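Local coordinates for protein oligopeptide ABC transporter OppAIV (PDB 4GL8) that probably binds oligopeptides outside the membrane and hands them to an ABC transporter for uptake, at residues Y254-K264 with S501-W512. Residues are numbered along the deposited sequence; the frame is centred on the assembly and turned at random.
Sequences YLNDELDAIFK and SYLFRNDKWKGW
With chi1 of Asp-260 at -60°, its carboxylate is swung beside its own backbone N and reaches Lys-508 and Trp-509, while twin bends in Arg-505, at chi2 and chi3, fold its chain past the Tyr-254 ring toward Asp-257. Two donors grip Asp-260 OD1: Lys-508 NZ arrives nearly along the C-O axis at 3.0 Å, closing a salt bridge, and Trp-509 NE1 comes from above the carboxylate plane, with OD1 lying close to the indole plane. The other oxygen, OD2, accepts from the backbone N of Lys-33, so both oxygens of this buried carboxylate have partners. Arg-505 NH1 meets Asp-257 OD1 at 2.8 Å, again from above the carboxylate plane, whereas NE and NH2 clasp both oxygens of Asp-507 side-on; the guanidinium is thus fixed between two acids. A water accepts from NH1 and donates to the carbonyl oxygens of Tyr-254 and Leu-259, beside the Schellman motif, with Asp-257 as its C-prime residue, that ends the helix. Tyr-254 receives Leu-503 CB over one ring face, a CH-pi contact 4.1 Å from the centroid, and its hydroxyl bonds to Asp-279.

Strands 261-263 and 501-504 run antiparallel: Ile-262 and Leu-503 form the hydrogen-bonded pair, Ile-262 N to Leu-503 O at 2.8 Å and Leu-503 N to Ile-262 O at 2.9 Å. Next to it Tyr-502 turns its edge to the face of Phe-263 in a T-shaped pair (planes at 82°), and Phe-263 CZ lies over the five-membered ring of Trp-512, 3.5 Å from NE1, with little overlap; Phe-520 meets both these rings.

Strand 261-263 lies between strand 31-35, parallel to it, and strand 492-504, whose other edge pairs antiparallel with strand 280-285; helix 247-255 packs on the Ile-262 and Leu-503 face.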
loop_
_atom_site.group_PDB
_atom_site.type_symbol
_atom_site.label_atom_id
_atom_site.label_comp_id
_atom_site.label_asym_id
_atom_site.label_seq_id
_atom_site.Cartn_x
_atom_site.Cartn_y
_atom_site.Cartn_z
ATOM N N TYR A 254 -9.832 12.743 20.635
ATOM C CA TYR A 254 -8.453 12.802 21.042
ATOM C C TYR A 254 -8.226 13.950 22.061
ATOM O O TYR A 254 -7.507 13.779 23.043
ATOM C CB TYR A 254 -7.565 12.949 19.800
ATOM C CG TYR A 254 -6.097 13.076 20.123
ATOM C CD1 TYR A 254 -5.300 11.948 20.228
ATOM C CD2 TYR A 254 -5.516 14.314 20.354
ATOM C CE1 TYR A 254 -3.959 12.042 20.529
ATOM C CE2 TYR A 254 -4.163 14.420 20.674
ATOM C CZ TYR A 254 -3.392 13.282 20.774
ATOM O OH TYR A 254 -2.052 13.344 21.095
ATOM N N LEU A 255 -8.871 15.096 21.831
ATOM C CA LEU A 255 -8.818 16.242 22.746
ATOM C C LEU A 255 -9.525 15.982 24.060
ATOM O O LEU A 255 -9.202 16.624 25.041
ATOM C CB LEU A 255 -9.451 17.494 22.140
ATOM C CG LEU A 255 -8.680 18.281 21.091
ATOM C CD1 LEU A 255 -9.513 19.493 20.670
ATOM C CD2 LEU A 255 -7.325 18.729 21.616
ATOM N N ASN A 256 -10.479 15.051 24.071
ATOM C CA ASN A 256 -11.202 14.662 25.296
ATOM C C ASN A 256 -10.674 13.346 25.889
ATOM O O ASN A 256 -11.389 12.660 26.620
ATOM C CB ASN A 256 -12.713 14.544 24.988
ATOM C CG ASN A 256 -13.592 14.470 26.250
ATOM O OD1 ASN A 256 -13.427 15.221 27.212
ATOM N ND2 ASN A 256 -14.544 13.561 26.228
ATOM N N ASP A 257 -9.432 12.993 25.562
ATOM C CA ASP A 257 -8.735 11.864 26.195
ATOM C C ASP A 257 -9.379 10.504 25.887
ATOM O O ASP A 257 -9.306 9.602 26.715
ATOM C CB ASP A 257 -8.656 12.093 27.732
ATOM C CG ASP A 257 -7.519 11.284 28.430
ATOM O OD1 ASP A 257 -6.532 10.862 27.773
ATOM O OD2 ASP A 257 -7.617 11.098 29.672
ATOM N N GLU A 258 -10.017 10.357 24.720
ATOM C CA GLU A 258 -10.666 9.073 24.347
ATOM C C GLU A 258 -9.925 8.337 23.209
ATOM O O GLU A 258 -10.357 7.258 22.739
ATOM C CB GLU A 258 -12.096 9.287 23.868
ATOM C CG GLU A 258 -13.058 10.093 24.734
ATOM C CD GLU A 258 -14.313 10.490 23.928
ATOM O OE1 GLU A 258 -14.766 9.659 23.121
ATOM O OE2 GLU A 258 -14.842 11.622 24.065
ATOM N N LEU A 259 -8.855 8.950 22.712
ATOM C CA LEU A 259 -7.969 8.287 21.774
ATOM C C LEU A 259 -6.531 8.575 22.190
ATOM O O LEU A 259 -6.203 9.687 22.550
ATOM C CB LEU A 259 -8.216 8.754 20.334
ATOM C CG LEU A 259 -9.525 8.305 19.653
ATOM C CD1 LEU A 259 -9.672 8.995 18.311
ATOM C CD2 LEU A 259 -9.583 6.809 19.433
ATOM N N ASP A 260 -5.688 7.559 22.122
ATOM C CA ASP A 260 -4.276 7.710 22.368
ATOM C C ASP A 260 -3.545 8.193 21.130
ATOM O O ASP A 260 -2.408 8.670 21.230
ATOM C CB ASP A 260 -3.699 6.376 22.849
ATOM C CG ASP A 260 -4.367 5.900 24.125
ATOM O OD1 ASP A 260 -4.026 6.417 25.187
ATOM O OD2 ASP A 260 -5.279 5.061 24.064
ATOM N N ALA A 261 -4.171 8.050 19.962
ATOM C CA ALA A 261 -3.505 8.420 18.716
ATOM C C ALA A 261 -4.445 8.514 17.547
ATOM O O ALA A 261 -5.494 7.867 17.524
ATOM C CB ALA A 261 -2.411 7.419 18.392
ATOM N N ILE A 262 -4.047 9.308 16.561
ATOM C CA ILE A 262 -4.723 9.395 15.280
ATOM C C ILE A 262 -3.657 9.292 14.184
ATOM O O ILE A 262 -2.778 10.148 14.082
ATOM C CB ILE A 262 -5.503 10.720 15.135
ATOM C CG1 ILE A 262 -6.577 10.836 16.204
ATOM C CG2 ILE A 262 -6.207 10.792 13.794
ATOM C CD1 ILE A 262 -7.352 12.140 16.165
ATOM N N PHE A 263 -3.728 8.253 13.360
ATOM C CA PHE A 263 -2.737 8.054 12.298
ATOM C C PHE A 263 -3.316 8.585 11.005
ATOM O O PHE A 263 -4.346 8.123 10.548
ATOM C CB PHE A 263 -2.371 6.565 12.161
ATOM C CG PHE A 263 -1.468 6.035 13.258
ATOM C CD1 PHE A 263 -1.136 6.809 14.384
ATOM C CD2 PHE A 263 -0.960 4.736 13.174
ATOM C CE1 PHE A 263 -0.294 6.308 15.366
ATOM C CE2 PHE A 263 -0.121 4.236 14.155
ATOM C CZ PHE A 263 0.209 5.015 15.258
ATOM N N LYS A 264 -2.672 9.608 10.458
ATOM C CA LYS A 264 -2.980 10.119 9.115
ATOM C C LYS A 264 -4.286 10.925 9.048
ATOM O O LYS A 264 -4.306 11.998 8.440
ATOM C CB LYS A 264 -2.987 8.984 8.064
ATOM C CG LYS A 264 -1.639 8.312 7.834
ATOM C CD LYS A 264 -1.753 7.028 6.996
ATOM C CE LYS A 264 -2.110 7.283 5.530
ATOM N NZ LYS A 264 -0.923 7.497 4.638
ATOM N N SER A 501 0.638 12.681 8.484
ATOM C CA SER A 501 0.563 13.407 9.746
ATOM C C SER A 501 0.044 12.469 10.832
ATOM O O SER A 501 -0.725 11.567 10.544
ATOM C CB SER A 501 -0.377 14.604 9.583
ATOM O OG SER A 501 0.284 15.711 8.990
ATOM N N TYR A 502 0.502 12.642 12.070
ATOM C CA TYR A 502 0.038 11.792 13.181
ATOM C C TYR A 502 -0.096 12.574 14.471
ATOM O O TYR A 502 0.660 13.546 14.702
ATOM C CB TYR A 502 1.014 10.639 13.454
ATOM C CG TYR A 502 1.508 9.904 12.243
ATOM C CD1 TYR A 502 1.010 8.629 11.920
ATOM C CD2 TYR A 502 2.493 10.460 11.426
ATOM C CE1 TYR A 502 1.464 7.953 10.812
ATOM C CE2 TYR A 502 2.951 9.787 10.312
ATOM C CZ TYR A 502 2.437 8.535 10.008
ATOM O OH TYR A 502 2.902 7.864 8.902
ATOM N N LEU A 503 -1.048 12.148 15.308
ATOM C CA LEU A 503 -1.116 12.589 16.704
ATOM C C LEU A 503 -0.919 11.359 17.558
ATOM O O LEU A 503 -1.527 10.325 17.306
ATOM C CB LEU A 503 -2.462 13.254 17.045
ATOM C CG LEU A 503 -2.755 14.576 16.319
ATOM C CD1 LEU A 503 -4.232 14.937 16.422
ATOM C CD2 LEU A 503 -1.900 15.703 16.869
ATOM N N PHE A 504 -0.091 11.484 18.587
ATOM C CA PHE A 504 0.258 10.367 19.475
ATOM C C PHE A 504 0.570 10.957 20.847
ATOM O O PHE A 504 1.358 11.886 20.959
ATOM C CB PHE A 504 1.456 9.626 18.881
ATOM C CG PHE A 504 2.018 8.530 19.745
ATOM C CD1 PHE A 504 1.444 7.256 19.755
ATOM C CD2 PHE A 504 3.166 8.739 20.476
ATOM C CE1 PHE A 504 1.988 6.236 20.528
ATOM C CE2 PHE A 504 3.711 7.724 21.260
ATOM C CZ PHE A 504 3.125 6.468 21.284
ATOM N N ARG A 505 -0.076 10.411 21.871
ATOM C CA ARG A 505 0.035 10.887 23.242
ATOM C C ARG A 505 1.370 10.459 23.860
ATOM O O ARG A 505 1.443 9.492 24.637
ATOM C CB ARG A 505 -1.162 10.370 24.058
ATOM C CG ARG A 505 -2.487 11.065 23.710
ATOM C CD ARG A 505 -2.536 12.516 24.197
ATOM N NE ARG A 505 -2.271 12.645 25.645
ATOM C CZ ARG A 505 -3.172 12.490 26.622
ATOM N NH1 ARG A 505 -4.455 12.211 26.370
ATOM N NH2 ARG A 505 -2.782 12.587 27.877
ATOM N N ASN A 506 2.434 11.174 23.466
ATOM C CA ASN A 506 3.787 10.871 23.931
ATOM C C ASN A 506 4.034 11.228 25.408
ATOM O O ASN A 506 5.061 10.853 25.952
ATOM C CB ASN A 506 4.867 11.485 23.012
ATOM C CG ASN A 506 4.690 12.986 22.791
ATOM O OD1 ASN A 506 4.133 13.685 23.630
ATOM N ND2 ASN A 506 5.155 13.478 21.649
ATOM N N ASP A 507 3.092 11.930 26.048
ATOM C CA ASP A 507 3.085 12.062 27.515
ATOM C C ASP A 507 2.621 10.799 28.285
ATOM O O ASP A 507 2.839 10.697 29.497
ATOM C CB ASP A 507 2.178 13.224 27.913
ATOM C CG ASP A 507 0.738 12.991 27.489
ATOM O OD1 ASP A 507 0.515 12.587 26.319
ATOM O OD2 ASP A 507 -0.161 13.176 28.333
ATOM N N LYS A 508 1.959 9.868 27.594
ATOM C CA LYS A 508 1.463 8.619 28.188
ATOM C C LYS A 508 2.250 7.398 27.708
ATOM O O LYS A 508 2.482 6.461 28.471
ATOM C CB LYS A 508 0.005 8.375 27.787
ATOM C CG LYS A 508 -1.016 9.270 28.452
ATOM C CD LYS A 508 -2.427 8.953 27.930
ATOM C CE LYS A 508 -3.055 7.711 28.573
ATOM N NZ LYS A 508 -4.379 7.349 27.966
ATOM N N TRP A 509 2.605 7.393 26.425
ATOM C CA TRP A 509 3.241 6.254 25.808
ATOM C C TRP A 509 4.610 6.552 25.200
ATOM O O TRP A 509 4.924 7.697 24.856
ATOM C CB TRP A 509 2.335 5.724 24.716
ATOM C CG TRP A 509 0.919 5.539 25.160
ATOM C CD1 TRP A 509 -0.117 6.400 24.966
ATOM C CD2 TRP A 509 0.393 4.439 25.875
ATOM N NE1 TRP A 509 -1.267 5.890 25.501
ATOM C CE2 TRP A 509 -0.978 4.682 26.067
ATOM C CE3 TRP A 509 0.942 3.255 26.366
ATOM C CZ2 TRP A 509 -1.806 3.784 26.719
ATOM C CZ3 TRP A 509 0.115 2.363 27.022
ATOM C CH2 TRP A 509 -1.239 2.628 27.191
ATOM N N LYS A 510 5.411 5.496 25.083
ATOM C CA LYS A 510 6.599 5.489 24.260
ATOM C C LYS A 510 6.552 4.229 23.407
ATOM O O LYS A 510 5.627 3.418 23.545
ATOM C CB LYS A 510 7.858 5.489 25.126
ATOM C CG LYS A 510 8.019 4.283 26.051
ATOM C CD LYS A 510 9.344 4.367 26.798
ATOM C CE LYS A 510 9.442 3.316 27.890
ATOM N NZ LYS A 510 10.670 3.497 28.710
ATOM N N GLY A 511 7.553 4.077 22.547
ATOM C CA GLY A 511 7.720 2.871 21.757
ATOM C C GLY A 511 7.136 2.896 20.363
ATOM O O GLY A 511 7.007 1.822 19.734
ATOM N N TRP A 512 6.755 4.088 19.899
ATOM C CA TRP A 512 6.286 4.317 18.545
ATOM C C TRP A 512 6.936 5.553 17.926
ATOM O O TRP A 512 7.181 6.546 18.584
ATOM C CB TRP A 512 4.782 4.508 18.492
ATOM C CG TRP A 512 4.300 4.889 17.109
ATOM C CD1 TRP A 512 4.019 4.048 16.077
ATOM C CD2 TRP A 512 4.080 6.214 16.614
ATOM N NE1 TRP A 512 3.652 4.760 14.963
ATOM C CE2 TRP A 512 3.672 6.094 15.270
ATOM C CE3 TRP A 512 4.191 7.494 17.179
ATOM C CZ2 TRP A 512 3.363 7.212 14.473
ATOM C CZ3 TRP A 512 3.885 8.596 16.394
ATOM C CH2 TRP A 512 3.476 8.445 15.051
HETATM O O HOH W 1 -5.808 12.009 23.876
#